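Calcium-regulated actin-bundling protein (Dictyostelium discoideum, PDB 4X3N) binds calcium and bundles actin filaments, and may contribute to the shaping and reorganisation of filopodia and pseudopodia during cell movement. Local coordinates at the interface of chains A and B. Numbering follows the deposited sequence. Chains: chain A/B, Calcium-regulated actin-bundling protein.

The interface of chains A and B. Residues chain A 96, 139-140, 144, 146-149; chain B 78-79, 97-98, 101.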
loop_
_atom_site.group_PDB
_atom_site.type_symbol
_atom_site.label_atom_id
_atom_site.label_comp_id
_atom_site.label_asym_id
_atom_site.label_seq_id
_atom_site.Cartn_x
_atom_site.Cartn_y
_atom_site.Cartn_z
ATOM N N PHE A 96 7.016 0.731 -7.421
ATOM C CA PHE A 96 8.062 1.341 -8.232
ATOM C C PHE A 96 9.319 1.798 -7.426
ATOM O O PHE A 96 10.482 1.783 -7.944
ATOM C CB PHE A 96 7.492 2.522 -9.044
ATOM C CG PHE A 96 6.654 2.149 -10.241
ATOM C CD1 PHE A 96 6.353 0.856 -10.572
ATOM C CD2 PHE A 96 6.110 3.167 -11.002
ATOM C CE1 PHE A 96 5.550 0.580 -11.648
ATOM C CE2 PHE A 96 5.317 2.894 -12.091
ATOM C CZ PHE A 96 5.041 1.595 -12.428
ATOM N N LEU A 139 9.667 1.973 -16.256
ATOM C CA LEU A 139 8.717 1.044 -15.591
ATOM C C LEU A 139 7.318 1.295 -16.106
ATOM O O LEU A 139 6.594 0.396 -16.462
ATOM C CB LEU A 139 8.743 1.242 -14.050
ATOM C CG LEU A 139 10.072 0.954 -13.348
ATOM C CD1 LEU A 139 9.884 0.972 -11.847
ATOM C CD2 LEU A 139 10.683 -0.365 -13.764
ATOM N N ARG A 140 6.962 2.569 -16.109
ATOM C CA ARG A 140 5.687 3.100 -16.500
ATOM C C ARG A 140 5.379 2.957 -17.988
ATOM O O ARG A 140 4.269 2.618 -18.346
ATOM C CB ARG A 140 5.733 4.600 -16.152
ATOM C CG ARG A 140 4.471 5.346 -16.204
ATOM C CD ARG A 140 4.763 6.741 -15.688
ATOM N NE ARG A 140 4.868 6.730 -14.226
ATOM C CZ ARG A 140 5.849 7.300 -13.540
ATOM N NH1 ARG A 140 6.832 7.965 -14.172
ATOM N NH2 ARG A 140 5.798 7.245 -12.206
ATOM N N ASP A 144 5.775 -2.146 -16.756
ATOM C CA ASP A 144 4.466 -2.401 -16.103
ATOM C C ASP A 144 3.309 -2.569 -17.080
ATOM O O ASP A 144 2.398 -1.680 -17.184
ATOM C CB ASP A 144 4.160 -1.308 -15.080
ATOM C CG ASP A 144 2.856 -1.554 -14.317
ATOM O OD1 ASP A 144 2.417 -2.709 -14.217
ATOM O OD2 ASP A 144 2.304 -0.563 -13.814
ATOM N N ASN A 146 0.614 -4.565 -17.135
ATOM C CA ASN A 146 -0.783 -4.592 -16.749
ATOM C C ASN A 146 -1.242 -3.345 -16.007
ATOM O O ASN A 146 -2.328 -3.341 -15.460
ATOM C CB ASN A 146 -1.087 -5.841 -15.965
ATOM C CG ASN A 146 -0.159 -6.021 -14.817
ATOM O OD1 ASN A 146 0.642 -5.147 -14.523
ATOM N ND2 ASN A 146 -0.223 -7.181 -14.182
ATOM N N PHE A 147 -0.410 -2.305 -15.974
ATOM C CA PHE A 147 -0.758 -1.002 -15.400
ATOM C C PHE A 147 -1.219 -1.011 -13.954
ATOM O O PHE A 147 -2.181 -0.297 -13.592
ATOM C CB PHE A 147 -1.765 -0.290 -16.304
ATOM C CG PHE A 147 -1.230 -0.021 -17.682
ATOM C CD1 PHE A 147 -1.436 -0.900 -18.682
ATOM C CD2 PHE A 147 -0.523 1.121 -17.948
ATOM C CE1 PHE A 147 -0.944 -0.654 -19.959
ATOM C CE2 PHE A 147 -0.020 1.376 -19.212
ATOM C CZ PHE A 147 -0.237 0.473 -20.217
ATOM N N ASP A 148 -0.524 -1.811 -13.118
ATOM C CA ASP A 148 -0.926 -1.903 -11.732
ATOM C C ASP A 148 -0.009 -1.164 -10.814
ATOM O O ASP A 148 -0.185 -1.219 -9.628
ATOM C CB ASP A 148 -1.199 -3.372 -11.309
ATOM C CG ASP A 148 0.060 -4.215 -11.284
ATOM O OD1 ASP A 148 1.091 -3.690 -11.646
ATOM O OD2 ASP A 148 0.011 -5.388 -10.902
ATOM N N GLY A 149 0.971 -0.451 -11.370
ATOM C CA GLY A 149 2.025 0.212 -10.611
ATOM C C GLY A 149 2.972 -0.751 -9.877
ATOM O O GLY A 149 3.675 -0.336 -8.938
ATOM N N HIS B 78 -7.282 -1.918 -13.263
ATOM C CA HIS B 78 -5.956 -2.435 -13.526
ATOM C C HIS B 78 -5.100 -2.528 -12.263
ATOM O O HIS B 78 -4.352 -3.461 -12.103
ATOM C CB HIS B 78 -5.260 -1.585 -14.604
ATOM C CG HIS B 78 -6.011 -1.552 -15.890
ATOM N ND1 HIS B 78 -5.834 -0.563 -16.845
ATOM C CD2 HIS B 78 -7.009 -2.352 -16.347
ATOM C CE1 HIS B 78 -6.656 -0.789 -17.859
ATOM N NE2 HIS B 78 -7.406 -1.846 -17.567
ATOM N N CYS B 79 -5.220 -1.547 -11.371
ATOM C CA CYS B 79 -4.378 -1.472 -10.183
ATOM C C CYS B 79 -4.763 -2.693 -9.374
ATOM O O CYS B 79 -3.944 -3.305 -8.771
ATOM C CB CYS B 79 -4.686 -0.194 -9.381
ATOM S SG CYS B 79 -4.232 -0.201 -7.638
ATOM N N ASP B 97 1.057 7.009 -8.816
ATOM C CA ASP B 97 1.419 6.249 -10.018
ATOM C C ASP B 97 0.203 5.844 -10.800
ATOM O O ASP B 97 0.149 6.035 -11.983
ATOM C CB ASP B 97 2.304 5.037 -9.707
ATOM C CG ASP B 97 3.691 5.427 -9.311
ATOM O OD1 ASP B 97 4.229 6.411 -9.870
ATOM O OD2 ASP B 97 4.272 4.753 -8.457
ATOM N N ILE B 98 -0.828 5.326 -10.133
ATOM C CA ILE B 98 -2.074 5.027 -10.822
ATOM C C ILE B 98 -2.777 6.301 -11.353
ATOM O O ILE B 98 -3.326 6.312 -12.475
ATOM C CB ILE B 98 -3.000 4.123 -9.923
ATOM C CG1 ILE B 98 -2.232 2.856 -9.412
ATOM C CG2 ILE B 98 -4.251 3.695 -10.659
ATOM C CD1 ILE B 98 -1.461 2.084 -10.509
ATOM N N TYR B 101 -1.394 7.124 -14.649
ATOM C CA TYR B 101 -1.923 6.315 -15.716
ATOM C C TYR B 101 -3.332 6.791 -16.102
ATOM O O TYR B 101 -3.667 6.787 -17.299
ATOM C CB TYR B 101 -2.016 4.836 -15.335
ATOM C CG TYR B 101 -0.740 4.037 -15.221
ATOM C CD1 TYR B 101 0.313 4.187 -16.165
ATOM C CD2 TYR B 101 -0.613 3.042 -14.268
ATOM C CE1 TYR B 101 1.447 3.408 -16.097
ATOM C CE2 TYR B 101 0.552 2.266 -14.178
ATOM C CZ TYR B 101 1.570 2.454 -15.111
ATOM O OH TYR B 101 2.737 1.697 -15.118
HETATM O O HOH W 1 4.267 2.099 -7.647
HETATM O O HOH W 2 2.291 5.299 -13.446
HETATM O O HOH W 3 -3.963 -5.319 -13.919
#
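On chain A, the EF-hand calcium loop (144-149 here), the end of helix 132-143 that leads into it and the start of helix 96-111 meet two helices of chain B, 96-111 and the C-terminal end of 61-79. The protein is a monomer, so this contact may belong to the crystal; it nevertheless illustrates how one tyrosine can serve polar and apolar neighbours at once. B:Tyr101, with CG anti to its carbonyl carbon (chi1 -72°), pushes its ring between helix 132-143 and the loop. Its hydroxyl OH donates to carboxylate oxygen OD2 of A:Asp144, a calcium ligand, at 2.6 Å, arriving from above the carboxylate plane. The same OD2 accepts the backbone N of A:Gly149 at 2.8 Å, and OD1 uses its syn lone pair towards the N of A:Asp148, which helps to fix the carboxylate. Calcium and these donors together would favour its charged form. A:Phe147 turns an edge onto one tyrosine face, CD2 lying 3.5 Å from CE1 of B:Tyr101, with the ring planes 79° apart; a water sits over the opposite face. The aliphatic CG of A:Arg140 packs near CE1, and A:Phe96, one ring face covered by CB of A:Leu139, meets the tyrosine tip to tip, the hydroxyl lying in the phenylalanine plane at the edge near CZ. An alanine in place of B:Tyr101 would remove the ring under A:Phe147 and the donor to A:Asp144, and would probably loosen the hold of chain B on the calcium loop. From helix 61-79, CB of B:His78 lies against the backbone O of A:Phe147, and a water links its O to that of A:Asn146. A:Arg140, bent at chi3 (-77°), forms a salt bridge from NH2 to OD1 of B:Asp97 at 2.9 Å, nearly in the guanidinium plane but above that of the carboxylate. Another water joins OD2 of B:Asp97, at 2.8 Å, to the backbone N of A:Phe96 and O of A:Gly149.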